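GCN5-related N-acetyltransferase (Ralstonia eutropha JMP134, PDB 2Q0Y) probably transfers an acyl group, most likely acetyl from acetyl-coenzyme A, to an acceptor not yet identified, and binds zinc and magnesium ions. Local coordinates at residues E13-H18 with I90-V95; F23-R28 with V95-R100; G55-M58 with A63-A66; I68-I73 with N110-E115. All coordinates share one frame; numbering follows the deposited sequence. Where two conformers were deposited one is given.

Interaction 1 of 4, residues E13-H18 with I90-V95; sequences ELVCRH and ILNLYV
His-18 of the helix and Tyr-94 of the strand make the tight part of this contact, with His-18 CB lying 3.7 Å from Tyr-94 CB. The rings continue the touch at a slant: His-18 CD2 reaches to 3.7 Å from Tyr-94 CD2, while the two planes are inclined by 35°. With centroids 5.6 Å apart, the pair is neither a parallel stack nor a T. Tyr-94 holds CG opposite its own backbone N (chi1 -174°), which brings the ring alongside the carbonyl oxygen of His-18 and on towards helix 12-25; its OH is bonded to Glu-25. On the imidazole side, Leu-14 O sits over one face, near the rim.

The other part is looser and partly mediated by water. A single water lies in the imidazole plane at 2.9 Å from His-18 ND1 and donates to Asn-92 O at 2.8 Å, bridging His-18 and the strand where no direct hydrogen bond is made. Beyond it, Val-15 CG1 only brushes Asn-92 ND2, at 3.8 Å, the two side chains crossing nearly perpendicularly. The Asn-92 amide is bonded to other partners, OD1 to Arg-19 and ND2 to Tyr-53 OH.

The axes of the two short segments run at 84° to each other, so the helix lies across the strand. Asn-92 has positive phi, in the left-handed helical region, and kinks the strand there; Leu-93 N just beyond bonds an unidentified ligand. Such an irregularity is consistent with the bulged fourth strand of the GNAT fold, which in relatives splays from the fifth to admit acyl-coenzyme A.

Interaction 2 of 4, residues F23-R28 with V95-R100; sequences FREAGR and VDPSHR. With ZN (zinc ion), chain B.
The loop that leaves strand 86-95, in which the R-x-x-G-x-G signature of GNAT proteins begins at Arg-100, is tied to the end of helix 12-25 by a salt bridge from Arg-100 to Glu-25. Arg-100 NH2 donates to Glu-25 OE1 over 2.8 Å, with an N-H...O angle of 166°. The oxygen is met on its syn lone pair and lies close to the guanidinium plane, but the carboxylate is twisted 56° from that plane, and a single N-H makes the bond, NE and NH2 also serving Val-95 O. Glu-25 was modelled in two conformations, and the bridge holds for the one described. Glu-25 OE2 passes 4.0 Å from Pro-97 CG and is shared with Tyr-94.

The guanidinium is gripped side-on at its edge by its own loop: NE and NH2 each lie 2.8 Å from Val-95 O, which fixes the group's rotation. Pro-97 CA covers the rim of one face.

On the far side of the turn, Asp-96 OD2 accepts Ser-98 N at 3.1 Å, an Asx turn, and His-99 ND1 at 2.8 Å, the two donors arriving from opposite faces of the carboxylate. This orients His-99, whose NE2 binds zinc at 2.0 Å together with Glu-60. The whole is a small exposed contact at the entrance to what is, by family resemblance, the pyrophosphate-binding loop of a GNAT enzyme.

Interaction 3 of 4, residues G55-M58 with A63-A66; sequences GWVM and APLA
Val-57 sets its CG1 methyl against the CB corner of Pro-64, 3.7 Å from Pro-64 CB, the two side chains meeting at a slant close to the turn of a beta hairpin interrupted by a classic beta bulge. The hairpin joins strands 54-60 and 63-74, and the bulge consists of Leu-65 and Ala-66, which both face the selenomethionine Met-58. The short segments run at 112°, well off antiparallel, as the extra residue would favour.

Three backbone bonds define the bulge. Met-58 N donates to Ala-66 O at 2.9 Å, meeting that oxygen from above the carbonyl plane. Met-58 O takes Leu-65 N at 2.8 Å, with the N-H...O angle at 175° and the donor nearly along the C=O axis. The same oxygen is also approached by Ala-66 N, but at 3.4 Å this bond is weak. Leu-65 makes the double contact possible by a near-helical psi, which swings two consecutive N-H groups to one side.

Side chains follow the backbone. Met-58 CB and Ala-66 CB stand on the same face, 4.1 Å apart, where Ala-66 also packs against Ile-104 and Leu-108 of helix 104-118; the selenium end of Met-58 bends away. Leu-65 instead lies beside His-99 and Glu-60, the zinc ligands. Val-57 has CG1 opposite its backbone N (chi1 178°), so this branch faces segment 63-66, while Val-57 CA gives a CA-H...O contact to Ala-66 O at 3.4 Å. A matching contact is made by Pro-64 CA, 3.5 Å from Met-58 O.

Interaction 4 of 4, residues I68-I73 with N110-E115; sequences IGLMVI and NRAEAE
Within 110-115, Ala-112 is the first residue to touch the strand segment, and it meets two side chains there. Its CB rests 4.0 Å from Ile-68 CD1, the far end of a side chain that runs out straight with CG1 opposite the backbone N (chi1 -165°). On its other flank CB is 4.1 Å from Leu-70 CD2. That methyl comes closer still to the helix backbone, 3.9 Å from Ala-112 CA, which the short alanine side chain allows.

Glu-113 turns its side chain off the strand and pairs with Lys-149 of the second subunit and with Trp-141. One turn after Ala-112, Glu-115 brings its aliphatic stem back to the interface: CG lies 4.0 Å from Leu-70 CD2, and CB is at the same distance. The two side chains cross at about a right angle. A bend at chi2 takes the carboxylate past Leu-70, alongside Trp-56, and OE2 forms a salt bridge with Arg-119. Leu-70 CD2 is thus seated between Ala-112 and Glu-115, positions i and i+3 of the helix.

No hydrogen bond links the segments, and the contact rests on methyl and methylene groups. The axes of the short segments approach to 9.2 Å, 17° from parallel. Helix 104-118 runs antiparallel to its own strands, 86-95 and 123-127, and hence along 63-74, the antiparallel neighbour of 86-95, as expected of a beta-alpha-beta crossover covering the central sheet of a GNAT fold.

In the fold
Interactions 1 and 4 are buried contacts on opposite faces of one sheet: helix 12-25 crosses strand 86-95 almost perpendicularly, whereas helix 104-118 runs nearly along strand 63-74. Their chemistry differs, with aromatic, amide and water-bridged groups in interaction 1 and purely apolar touches in interaction 4. Interaction 3, partly buried, lies within the sheet and relies on backbone bonds; its strand 63-74 continues into interaction 4. Interaction 2 is the exposed, ionic one, sharing helix 12-25 and Val-95 with interaction 1. Asp-96 N bonded to Leu-65 O joins interactions 2 and 3 near the zinc site, while the centres of interactions 2 and 4 are about 20 Å apart.

Interaction 1 of 4, residues E13-H18 with I90-V95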
# COMPACT_ATOMS: atom_id res chain seq x y z
N GLU A 13 13.27 -19.93 4.84
CA GLU A 13 13.02 -20.70 3.62
C GLU A 13 11.53 -20.99 3.43
O GLU A 13 11.01 -20.93 2.31
CB GLU A 13 13.83 -21.98 3.61
CG GLU A 13 15.31 -21.75 3.44
N LEU A 14 10.85 -21.30 4.53
CA LEU A 14 9.41 -21.56 4.50
C LEU A 14 8.63 -20.40 3.91
O LEU A 14 7.77 -20.59 3.03
CB LEU A 14 8.91 -21.84 5.92
CG LEU A 14 7.43 -22.18 6.12
CD1 LEU A 14 7.10 -23.53 5.50
CD2 LEU A 14 7.10 -22.22 7.61
N VAL A 15 8.93 -19.20 4.38
CA VAL A 15 8.22 -18.02 3.90
C VAL A 15 8.48 -17.79 2.42
O VAL A 15 7.55 -17.49 1.66
CB VAL A 15 8.58 -16.76 4.71
CG1 VAL A 15 7.87 -15.53 4.13
CG2 VAL A 15 8.18 -16.92 6.18
N CYS A 16 9.73 -17.95 1.98
CA CYS A 16 10.06 -17.81 0.56
C CYS A 16 9.33 -18.82 -0.31
O CYS A 16 8.89 -18.49 -1.40
CB CYS A 16 11.56 -17.94 0.33
SG CYS A 16 12.53 -16.63 1.15
N ARG A 17 9.21 -20.05 0.18
CA ARG A 17 8.47 -21.11 -0.53
C ARG A 17 6.99 -20.77 -0.63
O ARG A 17 6.37 -20.98 -1.70
CB ARG A 17 8.63 -22.47 0.18
CG ARG A 17 9.89 -23.22 -0.15
CD ARG A 17 10.03 -24.54 0.69
NE ARG A 17 9.02 -25.55 0.36
CZ ARG A 17 9.27 -26.66 -0.35
N HIS A 18 6.42 -20.29 0.47
CA HIS A 18 5.01 -19.89 0.50
C HIS A 18 4.71 -18.76 -0.50
O HIS A 18 3.73 -18.82 -1.25
CB HIS A 18 4.61 -19.44 1.90
CG HIS A 18 4.43 -20.56 2.88
ND1 HIS A 18 4.17 -20.34 4.21
CD2 HIS A 18 4.48 -21.91 2.72
CE1 HIS A 18 4.05 -21.50 4.83
NE2 HIS A 18 4.24 -22.47 3.95
N ILE A 90 -1.17 -7.58 5.58
CA ILE A 90 -1.14 -9.03 5.58
C ILE A 90 -0.64 -9.49 4.22
O ILE A 90 -1.05 -8.98 3.19
CB ILE A 90 -2.55 -9.63 5.88
CG1 ILE A 90 -3.00 -9.19 7.27
CG2 ILE A 90 -2.54 -11.16 5.74
CD1 ILE A 90 -4.38 -9.63 7.65
N LEU A 91 0.27 -10.47 4.24
CA LEU A 91 0.85 -11.00 3.02
C LEU A 91 1.29 -12.45 3.18
O LEU A 91 1.41 -12.97 4.31
CB LEU A 91 2.04 -10.14 2.55
CG LEU A 91 3.34 -10.16 3.35
CD1 LEU A 91 4.49 -9.56 2.56
CD2 LEU A 91 3.20 -9.48 4.71
N ASN A 92 1.51 -13.10 2.04
CA ASN A 92 2.05 -14.46 1.98
C ASN A 92 1.23 -15.54 2.68
O ASN A 92 1.79 -16.53 3.15
CB ASN A 92 3.49 -14.50 2.53
CG ASN A 92 4.45 -13.70 1.69
OD1 ASN A 92 4.27 -13.55 0.48
ND2 ASN A 92 5.50 -13.18 2.32
N LEU A 93 -0.09 -15.38 2.71
CA LEU A 93 -0.96 -16.47 3.17
C LEU A 93 -0.91 -17.61 2.15
O LEU A 93 -1.29 -17.43 0.98
CB LEU A 93 -2.41 -16.00 3.34
CG LEU A 93 -3.40 -17.12 3.72
CD1 LEU A 93 -3.01 -17.81 5.02
CD2 LEU A 93 -4.81 -16.60 3.83
N TYR A 94 -0.45 -18.77 2.61
CA TYR A 94 -0.38 -19.96 1.78
C TYR A 94 -0.81 -21.15 2.62
O TYR A 94 -0.35 -21.31 3.76
CB TYR A 94 1.02 -20.21 1.22
CG TYR A 94 1.02 -21.38 0.25
CD1 TYR A 94 0.47 -21.24 -1.03
CD2 TYR A 94 1.53 -22.62 0.62
CE1 TYR A 94 0.46 -22.31 -1.92
CE2 TYR A 94 1.51 -23.70 -0.25
CZ TYR A 94 0.97 -23.54 -1.53
OH TYR A 94 0.96 -24.61 -2.39
N VAL A 95 -1.68 -21.97 2.04
CA VAL A 95 -2.11 -23.22 2.67
C VAL A 95 -1.81 -24.41 1.75
O VAL A 95 -2.19 -24.41 0.58
CB VAL A 95 -3.62 -23.19 3.04
CG1 VAL A 95 -4.02 -24.47 3.73
CG2 VAL A 95 -3.98 -22.00 3.91
O HOH W 1 3.80 -17.53 4.79

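Interaction 2 of 4, residues F23-R28 with V95-R100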
# COMPACT_ATOMS: atom_id res chain seq x y z
N PHE A 23 2.01 -17.08 -5.42
CA PHE A 23 2.01 -16.36 -6.69
C PHE A 23 1.95 -17.27 -7.91
O PHE A 23 1.30 -16.93 -8.91
CB PHE A 23 3.24 -15.44 -6.78
CG PHE A 23 3.13 -14.15 -6.00
CD1 PHE A 23 2.03 -13.31 -6.16
CD2 PHE A 23 4.15 -13.76 -5.14
CE1 PHE A 23 1.96 -12.11 -5.49
CE2 PHE A 23 4.07 -12.57 -4.45
CZ PHE A 23 2.97 -11.74 -4.63
N ARG A 24 2.62 -18.41 -7.87
CA ARG A 24 2.60 -19.33 -9.00
C ARG A 24 1.18 -19.83 -9.20
O ARG A 24 0.67 -19.85 -10.33
CB ARG A 24 3.52 -20.52 -8.75
CG ARG A 24 3.56 -21.54 -9.87
CD ARG A 24 4.57 -22.64 -9.57
NE ARG A 24 4.31 -23.28 -8.27
CZ ARG A 24 5.24 -23.77 -7.44
NH1 ARG A 24 6.54 -23.73 -7.76
NH2 ARG A 24 4.87 -24.30 -6.28
N GLU A 25 0.53 -20.21 -8.11
CA GLU A 25 -0.83 -20.74 -8.18
C GLU A 25 -1.82 -19.66 -8.63
O GLU A 25 -2.84 -19.97 -9.25
CB GLU A 25 -1.23 -21.40 -6.85
CG GLU A 25 -0.61 -22.80 -6.65
CD GLU A 25 -0.75 -23.35 -5.22
OE1 GLU A 25 -1.68 -22.90 -4.53
OE2 GLU A 25 0.04 -24.23 -4.80
N ALA A 26 -1.50 -18.41 -8.36
CA ALA A 26 -2.31 -17.28 -8.79
C ALA A 26 -2.03 -16.87 -10.25
O ALA A 26 -2.67 -15.96 -10.77
CB ALA A 26 -2.09 -16.11 -7.89
N GLY A 27 -1.09 -17.53 -10.91
CA GLY A 27 -0.86 -17.33 -12.35
C GLY A 27 0.26 -16.37 -12.73
O GLY A 27 0.37 -15.99 -13.92
N ARG A 28 1.09 -15.98 -11.77
CA ARG A 28 2.27 -15.17 -12.07
C ARG A 28 3.31 -16.01 -12.80
O ARG A 28 3.41 -17.21 -12.57
CB ARG A 28 2.89 -14.56 -10.82
CG ARG A 28 1.97 -13.65 -9.99
CD ARG A 28 1.14 -12.63 -10.78
NE ARG A 28 1.86 -11.41 -11.17
CZ ARG A 28 1.73 -10.20 -10.58
NH1 ARG A 28 0.97 -10.01 -9.51
NH2 ARG A 28 2.42 -9.18 -11.06
N VAL A 95 -1.68 -21.97 2.04
CA VAL A 95 -2.11 -23.22 2.67
C VAL A 95 -1.81 -24.41 1.75
O VAL A 95 -2.19 -24.41 0.58
CB VAL A 95 -3.62 -23.19 3.04
CG1 VAL A 95 -4.02 -24.47 3.73
CG2 VAL A 95 -3.98 -22.00 3.91
N ASP A 96 -1.16 -25.43 2.29
CA ASP A 96 -0.89 -26.67 1.54
C ASP A 96 -2.14 -27.12 0.79
O ASP A 96 -3.20 -27.21 1.37
CB ASP A 96 -0.44 -27.79 2.48
CG ASP A 96 -0.28 -29.12 1.76
OD1 ASP A 96 0.71 -29.26 1.02
OD2 ASP A 96 -1.12 -30.03 1.94
N PRO A 97 -2.02 -27.41 -0.52
CA PRO A 97 -3.14 -27.80 -1.35
C PRO A 97 -3.98 -28.98 -0.87
O PRO A 97 -5.15 -29.09 -1.24
CB PRO A 97 -2.48 -28.13 -2.69
CG PRO A 97 -1.30 -27.34 -2.73
CD PRO A 97 -0.80 -27.26 -1.33
N SER A 98 -3.38 -29.89 -0.11
CA SER A 98 -4.11 -31.03 0.43
C SER A 98 -4.77 -30.78 1.77
O SER A 98 -5.35 -31.71 2.33
CB SER A 98 -3.18 -32.22 0.54
OG SER A 98 -2.76 -32.55 -0.77
N HIS A 99 -4.72 -29.54 2.26
CA HIS A 99 -5.27 -29.18 3.55
C HIS A 99 -6.13 -27.93 3.49
O HIS A 99 -6.17 -27.15 4.45
CB HIS A 99 -4.13 -29.03 4.56
CG HIS A 99 -3.50 -30.34 4.93
ND1 HIS A 99 -2.50 -30.92 4.18
CD2 HIS A 99 -3.77 -31.21 5.93
CE1 HIS A 99 -2.17 -32.08 4.72
NE2 HIS A 99 -2.92 -32.28 5.78
N ARG A 100 -6.86 -27.77 2.38
CA ARG A 100 -7.67 -26.57 2.18
C ARG A 100 -9.15 -26.67 2.57
O ARG A 100 -9.90 -25.70 2.43
CB ARG A 100 -7.52 -26.09 0.74
CG ARG A 100 -6.16 -25.48 0.57
CD ARG A 100 -5.92 -25.00 -0.81
NE ARG A 100 -4.55 -24.52 -0.93
CZ ARG A 100 -3.98 -24.24 -2.09
NH1 ARG A 100 -4.68 -24.32 -3.20
NH2 ARG A 100 -2.71 -23.88 -2.13
ZN ZN B . -2.86 -33.76 7.11

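Interaction 3 of 4, residues G55-M58 with A63-A66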
# COMPACT_ATOMS: atom_id res chain seq x y z
N GLY A 55 4.46 -13.26 11.89
CA GLY A 55 3.37 -14.07 11.39
C GLY A 55 3.23 -15.35 12.15
O GLY A 55 3.78 -15.50 13.26
N TRP A 56 2.53 -16.29 11.53
CA TRP A 56 2.15 -17.51 12.21
C TRP A 56 2.28 -18.67 11.25
O TRP A 56 2.09 -18.51 10.03
CB TRP A 56 0.70 -17.40 12.70
CG TRP A 56 0.40 -16.18 13.53
CD1 TRP A 56 -0.14 -15.00 13.09
CD2 TRP A 56 0.60 -16.04 14.93
NE1 TRP A 56 -0.28 -14.12 14.16
CE2 TRP A 56 0.18 -14.74 15.29
CE3 TRP A 56 1.11 -16.88 15.92
CZ2 TRP A 56 0.24 -14.27 16.61
CZ3 TRP A 56 1.16 -16.42 17.23
CH2 TRP A 56 0.74 -15.13 17.56
N VAL A 57 2.58 -19.84 11.79
CA VAL A 57 2.70 -21.08 11.02
C VAL A 57 1.72 -22.12 11.58
O VAL A 57 1.63 -22.30 12.79
CB VAL A 57 4.15 -21.61 11.10
CG1 VAL A 57 4.31 -22.91 10.36
CG2 VAL A 57 5.14 -20.54 10.55
N MSE A 58 0.96 -22.79 10.71
CA MSE A 58 0.13 -23.92 11.11
C MSE A 58 0.87 -25.23 10.83
O MSE A 58 1.35 -25.46 9.71
CB MSE A 58 -1.21 -23.93 10.37
CG MSE A 58 -2.22 -24.91 10.93
SE MSE A 58 -2.95 -24.24 12.62
CE MSE A 58 -4.00 -22.80 11.94
N ALA A 63 4.89 -30.50 11.50
CA ALA A 63 5.25 -30.22 10.09
C ALA A 63 4.45 -29.02 9.55
O ALA A 63 3.23 -29.08 9.54
CB ALA A 63 4.96 -31.43 9.22
N PRO A 64 5.13 -27.94 9.13
CA PRO A 64 4.42 -26.77 8.63
C PRO A 64 3.61 -27.05 7.37
O PRO A 64 4.16 -27.57 6.39
CB PRO A 64 5.56 -25.78 8.33
CG PRO A 64 6.70 -26.25 9.17
CD PRO A 64 6.59 -27.73 9.10
N LEU A 65 2.32 -26.71 7.42
CA LEU A 65 1.36 -26.89 6.32
C LEU A 65 0.89 -25.56 5.74
O LEU A 65 0.31 -25.53 4.66
CB LEU A 65 0.10 -27.60 6.85
CG LEU A 65 0.12 -29.04 7.32
CD1 LEU A 65 -1.30 -29.43 7.55
CD2 LEU A 65 0.77 -29.96 6.30
N ALA A 66 1.07 -24.48 6.49
CA ALA A 66 0.53 -23.18 6.10
C ALA A 66 1.23 -22.08 6.87
O ALA A 66 1.80 -22.30 7.94
CB ALA A 66 -0.95 -23.11 6.37

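Interaction 4 of 4, residues I68-I73 with N110-E115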
# COMPACT_ATOMS: atom_id res chain seq x y z
N ILE A 68 1.28 -17.40 7.35
CA ILE A 68 0.81 -16.06 7.04
C ILE A 68 1.85 -15.05 7.53
O ILE A 68 2.59 -15.32 8.49
CB ILE A 68 -0.59 -15.80 7.64
CG1 ILE A 68 -1.26 -14.55 7.02
CG2 ILE A 68 -0.51 -15.71 9.18
CD1 ILE A 68 -2.74 -14.45 7.37
N GLY A 69 1.92 -13.92 6.84
CA GLY A 69 2.84 -12.85 7.20
C GLY A 69 2.08 -11.59 7.57
O GLY A 69 1.00 -11.34 7.02
N LEU A 70 2.66 -10.79 8.46
CA LEU A 70 2.07 -9.51 8.82
C LEU A 70 3.14 -8.46 9.12
O LEU A 70 4.21 -8.77 9.62
CB LEU A 70 1.10 -9.65 10.00
CG LEU A 70 1.57 -10.02 11.39
CD1 LEU A 70 1.93 -8.78 12.26
CD2 LEU A 70 0.48 -10.85 12.11
N MSE A 71 2.82 -7.23 8.76
CA MSE A 71 3.67 -6.08 8.98
C MSE A 71 2.80 -4.94 9.43
O MSE A 71 1.59 -4.94 9.23
CB MSE A 71 4.36 -5.70 7.68
CG MSE A 71 5.13 -6.84 7.03
SE MSE A 71 5.81 -6.29 5.31
CE MSE A 71 7.10 -5.35 5.99
N VAL A 72 3.42 -3.97 10.09
CA VAL A 72 2.77 -2.70 10.39
C VAL A 72 3.61 -1.69 9.63
O VAL A 72 4.78 -1.47 9.95
CB VAL A 72 2.74 -2.42 11.89
CG1 VAL A 72 2.12 -1.05 12.18
CG2 VAL A 72 1.98 -3.51 12.62
N ILE A 73 3.03 -1.12 8.58
CA ILE A 73 3.77 -0.24 7.70
C ILE A 73 3.50 1.22 8.01
O ILE A 73 2.40 1.58 8.44
CB ILE A 73 3.50 -0.55 6.23
CG1 ILE A 73 2.05 -0.30 5.86
CG2 ILE A 73 3.85 -2.03 5.95
CD1 ILE A 73 1.76 -0.51 4.37
N ASN A 110 -7.58 -15.01 11.21
CA ASN A 110 -8.05 -14.62 12.54
C ASN A 110 -6.89 -14.29 13.46
O ASN A 110 -6.96 -13.30 14.21
CB ASN A 110 -8.90 -15.73 13.18
CG ASN A 110 -10.31 -15.78 12.63
OD1 ASN A 110 -10.85 -14.80 12.14
ND2 ASN A 110 -10.93 -16.95 12.74
N ARG A 111 -5.84 -15.10 13.41
CA ARG A 111 -4.65 -14.83 14.22
C ARG A 111 -3.98 -13.51 13.83
O ARG A 111 -3.54 -12.76 14.70
CB ARG A 111 -3.60 -15.94 14.11
CG ARG A 111 -3.88 -17.18 14.92
CD ARG A 111 -3.29 -17.14 16.36
NE ARG A 111 -3.84 -16.09 17.22
CZ ARG A 111 -5.11 -16.01 17.65
NH1 ARG A 111 -6.03 -16.93 17.31
NH2 ARG A 111 -5.49 -14.99 18.42
N ALA A 112 -3.88 -13.25 12.54
CA ALA A 112 -3.29 -12.01 12.06
C ALA A 112 -4.10 -10.80 12.48
O ALA A 112 -3.54 -9.82 12.98
CB ALA A 112 -3.14 -12.04 10.53
N GLU A 113 -5.41 -10.86 12.27
CA GLU A 113 -6.27 -9.74 12.67
C GLU A 113 -6.22 -9.50 14.20
O GLU A 113 -6.19 -8.36 14.64
CB GLU A 113 -7.70 -9.96 12.22
CG GLU A 113 -7.85 -9.96 10.70
CD GLU A 113 -9.27 -10.24 10.23
OE1 GLU A 113 -10.22 -10.21 11.03
OE2 GLU A 113 -9.40 -10.53 9.03
N ALA A 114 -6.20 -10.58 14.98
CA ALA A 114 -6.12 -10.47 16.44
C ALA A 114 -4.80 -9.85 16.89
O ALA A 114 -4.77 -9.09 17.86
CB ALA A 114 -6.29 -11.83 17.08
N GLU A 115 -3.72 -10.17 16.19
CA GLU A 115 -2.42 -9.58 16.46
C GLU A 115 -2.46 -8.08 16.22
O GLU A 115 -1.99 -7.31 17.04
CB GLU A 115 -1.34 -10.26 15.63
CG GLU A 115 0.04 -9.74 15.89
CD GLU A 115 0.57 -10.09 17.27
OE1 GLU A 115 0.09 -11.08 17.86
OE2 GLU A 115 1.46 -9.37 17.77